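PDB 4GOX: polyketide synthase, which probably transfers a sulfo group from PAPS to an intermediate of olefin biosynthesis, as the sulfotransferase domain of a cyanobacterial olefin synthase. Local coordinates for residues Q16-K21 against S142-D147; G79-L84 against A97-W102; F146-Y151 against A205-Q210. All coordinates share one frame; numbering follows the deposited sequence.

Interaction 1 of 3, residues Q16-K21 against S142-D147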
loop_
_atom_site.group_PDB
_atom_site.type_symbol
_atom_site.label_atom_id
_atom_site.label_comp_id
_atom_site.label_asym_id
_atom_site.label_seq_id
_atom_site.Cartn_x
_atom_site.Cartn_y
_atom_site.Cartn_z
ATOM N N GLN A 16 14.156 14.123 9.499
ATOM C CA GLN A 16 15.023 15.138 8.912
ATOM C C GLN A 16 14.198 15.853 7.828
ATOM O O GLN A 16 13.633 15.203 6.931
ATOM C CB GLN A 16 16.268 14.492 8.284
ATOM C CG GLN A 16 17.327 15.471 7.784
ATOM C CD GLN A 16 17.973 16.235 8.907
ATOM O OE1 GLN A 16 18.861 15.730 9.610
ATOM N NE2 GLN A 16 17.534 17.473 9.101
ATOM N N LYS A 17 14.074 17.177 7.961
ATOM C CA LYS A 17 13.361 18.002 6.996
ATOM C C LYS A 17 14.305 18.232 5.816
ATOM O O LYS A 17 15.410 18.720 6.035
ATOM C CB LYS A 17 12.908 19.324 7.635
ATOM C CG LYS A 17 11.625 19.162 8.425
ATOM C CD LYS A 17 11.189 20.454 9.096
ATOM C CE LYS A 17 10.684 20.234 10.510
ATOM N NZ LYS A 17 9.494 19.339 10.570
ATOM N N PRO A 18 13.961 17.795 4.580
ATOM C CA PRO A 18 14.892 17.999 3.453
ATOM C C PRO A 18 15.080 19.479 3.140
ATOM O O PRO A 18 14.161 20.265 3.394
ATOM C CB PRO A 18 14.211 17.261 2.296
ATOM C CG PRO A 18 12.769 17.289 2.630
ATOM C CD PRO A 18 12.697 17.179 4.126
ATOM N N ASP A 19 16.265 19.857 2.608
ATOM C CA ASP A 19 16.596 21.240 2.238
ATOM C C ASP A 19 15.477 21.837 1.387
ATOM O O ASP A 19 15.011 22.947 1.664
ATOM C CB ASP A 19 17.957 21.305 1.519
ATOM C CG ASP A 19 19.176 21.296 2.442
ATOM O OD1 ASP A 19 19.008 21.036 3.659
ATOM O OD2 ASP A 19 20.298 21.555 1.945
ATOM N N HIS A 20 14.990 21.044 0.415
ATOM C CA HIS A 20 13.858 21.360 -0.446
ATOM C C HIS A 20 12.953 20.133 -0.602
ATOM O O HIS A 20 13.437 19.036 -0.913
ATOM C CB HIS A 20 14.295 21.925 -1.815
ATOM C CG HIS A 20 15.561 21.347 -2.385
ATOM N ND1 HIS A 20 16.692 22.137 -2.584
ATOM C CD2 HIS A 20 15.826 20.089 -2.819
ATOM C CE1 HIS A 20 17.604 21.335 -3.118
ATOM N NE2 HIS A 20 17.130 20.094 -3.278
ATOM N N LYS A 21 11.637 20.318 -0.370
ATOM C CA LYS A 21 10.646 19.244 -0.508
ATOM C C LYS A 21 10.555 18.787 -1.955
ATOM O O LYS A 21 10.820 19.581 -2.875
ATOM C CB LYS A 21 9.262 19.702 -0.034
ATOM C CG LYS A 21 9.086 19.624 1.468
ATOM C CD LYS A 21 7.789 20.262 1.912
ATOM C CE LYS A 21 6.626 19.320 1.818
ATOM N NZ LYS A 21 5.425 19.852 2.507
ATOM N N SER A 142 5.700 11.320 4.947
ATOM C CA SER A 142 5.314 11.645 3.570
ATOM C C SER A 142 5.080 13.141 3.379
ATOM O O SER A 142 5.618 13.727 2.444
ATOM C CB SER A 142 4.094 10.841 3.141
ATOM O OG SER A 142 3.712 11.231 1.833
ATOM N N GLU A 143 4.312 13.760 4.278
ATOM C CA GLU A 143 4.054 15.190 4.208
ATOM C C GLU A 143 5.324 16.011 4.430
ATOM O O GLU A 143 5.417 17.124 3.904
ATOM C CB GLU A 143 2.903 15.602 5.140
ATOM C CG GLU A 143 1.559 15.101 4.608
ATOM C CD GLU A 143 1.172 15.677 3.255
ATOM O OE1 GLU A 143 1.015 16.915 3.163
ATOM O OE2 GLU A 143 1.051 14.898 2.282
ATOM N N ILE A 144 6.325 15.440 5.143
ATOM C CA ILE A 144 7.630 16.070 5.325
ATOM C C ILE A 144 8.446 16.012 4.016
ATOM O O ILE A 144 9.044 17.011 3.623
ATOM C CB ILE A 144 8.374 15.477 6.571
ATOM C CG1 ILE A 144 7.884 16.194 7.859
ATOM C CG2 ILE A 144 9.910 15.586 6.455
ATOM C CD1 ILE A 144 7.977 15.411 9.141
ATOM N N LEU A 145 8.451 14.860 3.332
ATOM C CA LEU A 145 9.247 14.652 2.107
ATOM C C LEU A 145 8.679 15.207 0.800
ATOM O O LEU A 145 9.459 15.573 -0.078
ATOM C CB LEU A 145 9.547 13.154 1.889
ATOM C CG LEU A 145 10.340 12.401 2.965
ATOM C CD1 LEU A 145 10.326 10.905 2.674
ATOM C CD2 LEU A 145 11.779 12.933 3.093
ATOM N N PHE A 146 7.348 15.217 0.648
ATOM C CA PHE A 146 6.676 15.563 -0.610
ATOM C C PHE A 146 5.708 16.727 -0.553
ATOM O O PHE A 146 4.990 16.893 0.435
ATOM C CB PHE A 146 5.916 14.335 -1.133
ATOM C CG PHE A 146 6.734 13.068 -1.180
ATOM C CD1 PHE A 146 7.682 12.868 -2.182
ATOM C CD2 PHE A 146 6.523 12.051 -0.253
ATOM C CE1 PHE A 146 8.435 11.695 -2.227
ATOM C CE2 PHE A 146 7.263 10.875 -0.313
ATOM C CZ PHE A 146 8.221 10.710 -1.292
ATOM N N ASP A 147 5.623 17.471 -1.665
ATOM C CA ASP A 147 4.702 18.596 -1.827
ATOM C C ASP A 147 3.354 18.111 -2.305
ATOM O O ASP A 147 2.326 18.622 -1.861
ATOM C CB ASP A 147 5.231 19.561 -2.910
ATOM C CG ASP A 147 6.214 20.632 -2.472
ATOM O OD1 ASP A 147 6.830 21.263 -3.361
ATOM O OD2 ASP A 147 6.310 20.896 -1.243
#
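Lys21 reaches across to the last turn of helix 136-145, where its NZ donates to Glu143 O at 3.1 Å, the donor lying nearly in line with the carbonyl (C=O...N angle 175°). The lysine chain bends at its third torsion (chi3 85°), which turns CE toward the backbone carbonyls at the helix end, 3.2 Å from Phe146 O. Asp147 flanks the same chain: its OD2 sits 3.4 Å from Lys21 CB but 4.0 Å from Lys21 NZ, a long and therefore weak salt bridge. Further back along the arm, the Pro18 ring crosses Ile144 at about a right angle, with CD 4.0 Å from Ile144 CG2; Gln16 O also touches this methyl. An irregular N-terminal arm thus runs over the C-terminal end of the helix before entering strand 26-30 of the central parallel sheet. Lys21 may gain from the partial negative charge expected at such a helix end, and Glu143 OE1, 5.3 Å from Lys21 NZ, probably adds to it. The Glu143 carboxylate itself is engaged by Tyr151 and Arg207. Next along the arm, Asn22 makes backbone hydrogen bonds with Leu145 and Asp147, and Tyr113 meets the Phe146 ring edge-to-face.

Interaction 2 of 3, residues G79-L84 against A97-W102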
loop_
_atom_site.group_PDB
_atom_site.type_symbol
_atom_site.label_atom_id
_atom_site.label_comp_id
_atom_site.label_asym_id
_atom_site.label_seq_id
_atom_site.Cartn_x
_atom_site.Cartn_y
_atom_site.Cartn_z
ATOM N N GLY A 79 10.975 -5.816 -2.573
ATOM C CA GLY A 79 10.253 -5.174 -3.660
ATOM C C GLY A 79 11.044 -4.032 -4.271
ATOM O O GLY A 79 10.831 -3.685 -5.440
ATOM N N LEU A 80 11.959 -3.418 -3.463
ATOM C CA LEU A 80 12.848 -2.367 -3.958
ATOM C C LEU A 80 13.830 -3.002 -4.976
ATOM O O LEU A 80 14.046 -2.415 -6.036
ATOM C CB LEU A 80 13.627 -1.668 -2.827
ATOM C CG LEU A 80 14.693 -0.650 -3.278
ATOM C CD1 LEU A 80 14.063 0.579 -3.941
ATOM C CD2 LEU A 80 15.607 -0.254 -2.120
ATOM N N GLN A 81 14.377 -4.204 -4.665
ATOM C CA GLN A 81 15.280 -4.922 -5.578
ATOM C C GLN A 81 14.524 -5.214 -6.885
ATOM O O GLN A 81 14.991 -4.819 -7.957
ATOM C CB GLN A 81 15.834 -6.221 -4.938
ATOM C CG GLN A 81 16.974 -6.000 -3.945
ATOM C CD GLN A 81 16.505 -5.698 -2.519
ATOM O OE1 GLN A 81 15.486 -5.025 -2.287
ATOM N NE2 GLN A 81 17.250 -6.179 -1.518
ATOM N N ARG A 82 13.294 -5.790 -6.765
ATOM C CA ARG A 82 12.418 -6.133 -7.884
ATOM C C ARG A 82 12.138 -4.900 -8.751
ATOM O O ARG A 82 12.278 -4.973 -9.976
ATOM C CB ARG A 82 11.133 -6.812 -7.378
ATOM C CG ARG A 82 10.290 -7.498 -8.463
ATOM C CD ARG A 82 10.972 -8.735 -9.039
ATOM N NE ARG A 82 10.408 -9.144 -10.326
ATOM C CZ ARG A 82 10.823 -8.700 -11.509
ATOM N NH1 ARG A 82 11.798 -7.802 -11.586
ATOM N NH2 ARG A 82 10.262 -9.146 -12.625
ATOM N N ALA A 83 11.830 -3.753 -8.112
ATOM C CA ALA A 83 11.605 -2.476 -8.809
ATOM C C ALA A 83 12.814 -2.082 -9.683
ATOM O O ALA A 83 12.638 -1.754 -10.857
ATOM C CB ALA A 83 11.326 -1.364 -7.803
ATOM N N LEU A 84 14.020 -2.106 -9.094
ATOM C CA LEU A 84 15.294 -1.750 -9.731
ATOM C C LEU A 84 15.623 -2.675 -10.918
ATOM O O LEU A 84 16.026 -2.196 -11.984
ATOM C CB LEU A 84 16.413 -1.839 -8.695
ATOM C CG LEU A 84 16.426 -0.813 -7.569
ATOM C CD1 LEU A 84 17.464 -1.212 -6.536
ATOM C CD2 LEU A 84 16.685 0.601 -8.119
ATOM N N ALA A 97 23.413 -5.401 -5.133
ATOM C CA ALA A 97 24.638 -4.593 -5.083
ATOM C C ALA A 97 24.345 -3.082 -5.096
ATOM O O ALA A 97 25.065 -2.322 -4.449
ATOM C CB ALA A 97 25.572 -4.967 -6.240
ATOM N N LYS A 98 23.306 -2.650 -5.841
ATOM C CA LYS A 98 22.867 -1.244 -5.919
ATOM C C LYS A 98 22.279 -0.866 -4.522
ATOM O O LYS A 98 22.577 0.221 -4.004
ATOM C CB LYS A 98 21.805 -1.087 -7.038
ATOM C CG LYS A 98 21.334 0.334 -7.338
ATOM C CD LYS A 98 22.305 1.126 -8.193
ATOM C CE LYS A 98 21.990 2.601 -8.156
ATOM N NZ LYS A 98 23.209 3.432 -8.343
ATOM N N VAL A 99 21.514 -1.802 -3.900
ATOM C CA VAL A 99 20.915 -1.633 -2.564
ATOM C C VAL A 99 22.036 -1.540 -1.485
ATOM O O VAL A 99 22.055 -0.571 -0.721
ATOM C CB VAL A 99 19.830 -2.702 -2.255
ATOM C CG1 VAL A 99 19.431 -2.709 -0.772
ATOM C CG2 VAL A 99 18.595 -2.496 -3.138
ATOM N N ASN A 100 23.000 -2.504 -1.503
ATOM C CA ASN A 100 24.158 -2.603 -0.597
ATOM C C ASN A 100 25.035 -1.353 -0.621
ATOM O O ASN A 100 25.597 -0.966 0.408
ATOM C CB ASN A 100 24.982 -3.866 -0.886
ATOM C CG ASN A 100 24.309 -5.174 -0.488
ATOM O OD1 ASN A 100 23.161 -5.221 -0.016
ATOM N ND2 ASN A 100 25.019 -6.279 -0.670
ATOM N N GLN A 101 25.109 -0.706 -1.784
ATOM C CA GLN A 101 25.869 0.522 -1.978
ATOM C C GLN A 101 25.143 1.722 -1.375
ATOM O O GLN A 101 25.771 2.597 -0.773
ATOM C CB GLN A 101 26.226 0.705 -3.461
ATOM C CG GLN A 101 27.627 0.157 -3.840
ATOM C CD GLN A 101 28.101 -1.082 -3.074
ATOM O OE1 GLN A 101 28.845 -0.991 -2.083
ATOM N NE2 GLN A 101 27.695 -2.267 -3.523
ATOM N N TRP A 102 23.801 1.739 -1.490
ATOM C CA TRP A 102 22.985 2.793 -0.895
ATOM C C TRP A 102 23.065 2.695 0.618
ATOM O O TRP A 102 23.212 3.720 1.289
ATOM C CB TRP A 102 21.543 2.652 -1.348
ATOM C CG TRP A 102 21.260 3.232 -2.696
ATOM C CD1 TRP A 102 21.812 4.356 -3.244
ATOM C CD2 TRP A 102 20.187 2.846 -3.558
ATOM N NE1 TRP A 102 21.185 4.657 -4.433
ATOM C CE2 TRP A 102 20.176 3.749 -4.646
ATOM C CE3 TRP A 102 19.210 1.833 -3.502
ATOM C CZ2 TRP A 102 19.260 3.642 -5.693
ATOM C CZ3 TRP A 102 18.296 1.729 -4.539
ATOM C CH2 TRP A 102 18.328 2.625 -5.618
#
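The indole of Trp102 meets Leu84 tip to tip: CH2 of the ring lies 3.6 Å from Leu84 CD2, and CZ3 is 3.7 Å from Leu84 CD1, so both leucine methyls bear on the far end of the six-membered ring. Leu80 CD2 comes to the same end, 4.1 Å from Trp102 CZ3; like Leu84 CD2, it approaches the ring obliquely. On one face of the indole lies a backbone atom of its own helix, Lys98 O, 3.3 Å above the plane and displaced toward the rim. Tyr115 of helix 109-119 adds an edge-to-face ring contact. Val99 CG2 touches both leucines, 3.8 Å from Leu84 CD1 and 3.9 Å from Leu80 CD2. This methyl stands anti to the carbonyl carbon, while CG1 is anti to the backbone N (chi1 168°). The side chain of Gln81 passes across Val99 at about a right angle, Gln81 CG 3.9 Å from Val99 CG2. These residues join two helices of the helical region inserted between strands 50-51 and 124-129 of the sulfotransferase fold. Helices 79-88 and 92-104 follow each other in the chain, and their short segments run at 121° to one another with axes 10.4 Å apart at closest approach. At the margin, the CG of Lys98 touches Leu84 CD1 before the rest of the chain leads away. Gln81 O accepts a hydrogen bond from Ser95 OG, a polar link beside the apolar patch. Helix 109-119 supplies Leu116 against Leu80 and Ile112 against Trp102, while Met64 of helix 64-71 packs on both Leu80 and Trp102.

Interaction 3 of 3, residues F146-Y151 against A205-Q210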
loop_
_atom_site.group_PDB
_atom_site.type_symbol
_atom_site.label_atom_id
_atom_site.label_comp_id
_atom_site.label_asym_id
_atom_site.label_seq_id
_atom_site.Cartn_x
_atom_site.Cartn_y
_atom_site.Cartn_z
ATOM N N PHE A 146 7.348 15.217 0.648
ATOM C CA PHE A 146 6.676 15.563 -0.610
ATOM C C PHE A 146 5.708 16.727 -0.553
ATOM O O PHE A 146 4.990 16.893 0.435
ATOM C CB PHE A 146 5.916 14.335 -1.133
ATOM C CG PHE A 146 6.734 13.068 -1.180
ATOM C CD1 PHE A 146 7.682 12.868 -2.182
ATOM C CD2 PHE A 146 6.523 12.051 -0.253
ATOM C CE1 PHE A 146 8.435 11.695 -2.227
ATOM C CE2 PHE A 146 7.263 10.875 -0.313
ATOM C CZ PHE A 146 8.221 10.710 -1.292
ATOM N N ASP A 147 5.623 17.471 -1.665
ATOM C CA ASP A 147 4.702 18.596 -1.827
ATOM C C ASP A 147 3.354 18.111 -2.305
ATOM O O ASP A 147 2.326 18.622 -1.861
ATOM C CB ASP A 147 5.231 19.561 -2.910
ATOM C CG ASP A 147 6.214 20.632 -2.472
ATOM O OD1 ASP A 147 6.830 21.263 -3.361
ATOM O OD2 ASP A 147 6.310 20.896 -1.243
ATOM N N GLN A 148 3.363 17.151 -3.243
ATOM C CA GLN A 148 2.186 16.661 -3.959
ATOM C C GLN A 148 1.882 15.168 -3.813
ATOM O O GLN A 148 1.391 14.571 -4.773
ATOM C CB GLN A 148 2.325 17.025 -5.454
ATOM C CG GLN A 148 2.020 18.482 -5.775
ATOM C CD GLN A 148 0.558 18.698 -6.073
ATOM O OE1 GLN A 148 0.126 18.649 -7.232
ATOM N NE2 GLN A 148 -0.237 18.949 -5.036
ATOM N N ALA A 149 2.109 14.561 -2.620
ATOM C CA ALA A 149 1.757 13.145 -2.418
ATOM C C ALA A 149 0.240 12.958 -2.443
ATOM O O ALA A 149 -0.494 13.767 -1.878
ATOM C CB ALA A 149 2.313 12.632 -1.099
ATOM N N LYS A 150 -0.220 11.906 -3.109
ATOM C CA LYS A 150 -1.643 11.533 -3.143
ATOM C C LYS A 150 -1.808 10.238 -2.384
ATOM O O LYS A 150 -0.966 9.348 -2.496
ATOM C CB LYS A 150 -2.179 11.384 -4.570
ATOM C CG LYS A 150 -2.427 12.717 -5.256
ATOM C CD LYS A 150 -3.128 12.484 -6.596
ATOM C CE LYS A 150 -3.376 13.763 -7.357
ATOM N NZ LYS A 150 -2.173 14.172 -8.122
ATOM N N TYR A 151 -2.883 10.127 -1.619
ATOM C CA TYR A 151 -3.120 8.935 -0.818
ATOM C C TYR A 151 -4.407 8.214 -1.195
ATOM O O TYR A 151 -5.493 8.785 -1.080
ATOM C CB TYR A 151 -3.137 9.292 0.687
ATOM C CG TYR A 151 -1.932 10.097 1.110
ATOM C CD1 TYR A 151 -0.688 9.491 1.280
ATOM C CD2 TYR A 151 -2.013 11.476 1.260
ATOM C CE1 TYR A 151 0.432 10.235 1.632
ATOM C CE2 TYR A 151 -0.898 12.227 1.624
ATOM C CZ TYR A 151 0.323 11.606 1.789
ATOM O OH TYR A 151 1.401 12.355 2.165
ATOM N N ALA A 205 -9.215 16.730 -0.337
ATOM C CA ALA A 205 -9.875 15.610 -1.013
ATOM C C ALA A 205 -9.143 15.474 -2.351
ATOM O O ALA A 205 -9.189 14.429 -2.988
ATOM C CB ALA A 205 -11.345 15.916 -1.250
ATOM N N ASP A 206 -8.419 16.534 -2.737
ATOM C CA ASP A 206 -7.565 16.590 -3.914
ATOM C C ASP A 206 -6.382 15.624 -3.764
ATOM O O ASP A 206 -5.857 15.169 -4.774
ATOM C CB ASP A 206 -7.047 18.032 -4.123
ATOM C CG ASP A 206 -8.121 19.053 -4.486
ATOM O OD1 ASP A 206 -8.912 18.784 -5.429
ATOM O OD2 ASP A 206 -8.142 20.140 -3.864
ATOM N N ARG A 207 -5.947 15.322 -2.501
ATOM C CA ARG A 207 -4.807 14.425 -2.256
ATOM C C ARG A 207 -5.159 13.138 -1.472
ATOM O O ARG A 207 -4.281 12.354 -1.128
ATOM C CB ARG A 207 -3.605 15.192 -1.656
ATOM C CG ARG A 207 -3.137 16.368 -2.521
ATOM C CD ARG A 207 -1.687 16.763 -2.305
ATOM N NE ARG A 207 -1.494 17.500 -1.057
ATOM C CZ ARG A 207 -0.971 16.988 0.055
ATOM N NH1 ARG A 207 -0.836 17.743 1.139
ATOM N NH2 ARG A 207 -0.587 15.716 0.095
ATOM N N TYR A 208 -6.439 12.897 -1.243
ATOM C CA TYR A 208 -6.895 11.728 -0.507
ATOM C C TYR A 208 -8.165 11.161 -1.120
ATOM O O TYR A 208 -9.099 11.909 -1.408
ATOM C CB TYR A 208 -7.153 12.125 0.950
ATOM C CG TYR A 208 -7.828 11.074 1.802
ATOM C CD1 TYR A 208 -7.111 9.988 2.306
ATOM C CD2 TYR A 208 -9.154 11.226 2.208
ATOM C CE1 TYR A 208 -7.703 9.070 3.171
ATOM C CE2 TYR A 208 -9.765 10.294 3.049
ATOM C CZ TYR A 208 -9.034 9.223 3.532
ATOM O OH TYR A 208 -9.630 8.333 4.381
ATOM N N LEU A 209 -8.205 9.843 -1.277
ATOM C CA LEU A 209 -9.356 9.122 -1.799
ATOM C C LEU A 209 -9.582 7.796 -1.062
ATOM O O LEU A 209 -8.696 6.941 -1.053
ATOM C CB LEU A 209 -9.155 8.835 -3.305
ATOM C CG LEU A 209 -10.276 8.069 -4.037
ATOM C CD1 LEU A 209 -11.424 8.995 -4.423
ATOM C CD2 LEU A 209 -9.741 7.413 -5.283
ATOM N N GLN A 210 -10.776 7.615 -0.496
ATOM C CA GLN A 210 -11.181 6.342 0.106
ATOM C C GLN A 210 -11.670 5.404 -0.985
ATOM O O GLN A 210 -12.433 5.804 -1.852
ATOM C CB GLN A 210 -12.333 6.532 1.100
ATOM C CG GLN A 210 -11.827 7.043 2.422
ATOM C CD GLN A 210 -12.907 7.206 3.450
ATOM O OE1 GLN A 210 -14.000 6.642 3.343
ATOM N NE2 GLN A 210 -12.576 7.911 4.515
#
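Arg207 gives its NH2 to Ala149 O at 2.8 Å, with an N-H...O angle of 161°; the acceptor lies in the guanidinium plane, and the donor falls on a lone pair of the carbonyl. The chain bends at chi3 (-76°), which turns NE back toward the neighbouring backbone. Parallel strand pairing follows: Tyr151 N donates to Arg207 O at 2.7 Å, and Leu209 N to Tyr151 O at 2.9 Å, so Tyr151 is bonded on both sides of its bridge partner Tyr208. Two CA-H...O contacts accompany them, Lys150 CA to Arg207 O and Tyr208 CA to Tyr151 O. Tyr151 and Arg207 lie side by side and point the same way, their planes 59° apart, with Tyr151 CE2 3.8 Å from Arg207 NH2. Both reach Glu143, Arg207 by a salt bridge and Tyr151 OH by a hydrogen bond that it adds to one with Ser142. An alanine in place of Arg207 would probably leave Ala149 O without this donor and Glu143 without its cationic partner, and open a gap beside the Tyr151 ring. Gln148 crosses the arginine chain at about a right angle, NE2 3.8 Å from Arg207 CD. Tyr151 CB packs on Tyr208 CD1 at 4.3 Å. Strands 149-155 and 208-212 are joined through helices 158-167 and 181-202, a beta-alpha-beta connection of the P-loop NTPase-like sulfotransferase core. Strand 208-212 edges the parallel sheet, with strand 149-155 between it and strand 26-30; helix 181-202 packs against Tyr151 and Tyr208, helix 220-231 against Lys150 and Leu209.

In the fold
From the N terminus, the arm 16-21 comes first, and interaction 1 closes a long loop by joining it to the end of helix 136-145. Interaction 2 is nested inside that loop: helices 79-88 and 92-104 close a short excursion that does not touch the other contacts, its nearest atoms about 12 Å from each. Interaction 3 begins where interaction 1 ends, sharing Phe146 and Asp147, and closes the next loop by pairing strand 149-155 with strand 208-212. Interactions 1 and 3 meet directly through Ser142, Glu143 and Tyr151, linking the N-terminal arm, helix 136-145 and the sheet edge, while interaction 2 joins two helices lying between strands 50-51 and 124-129 in the chain.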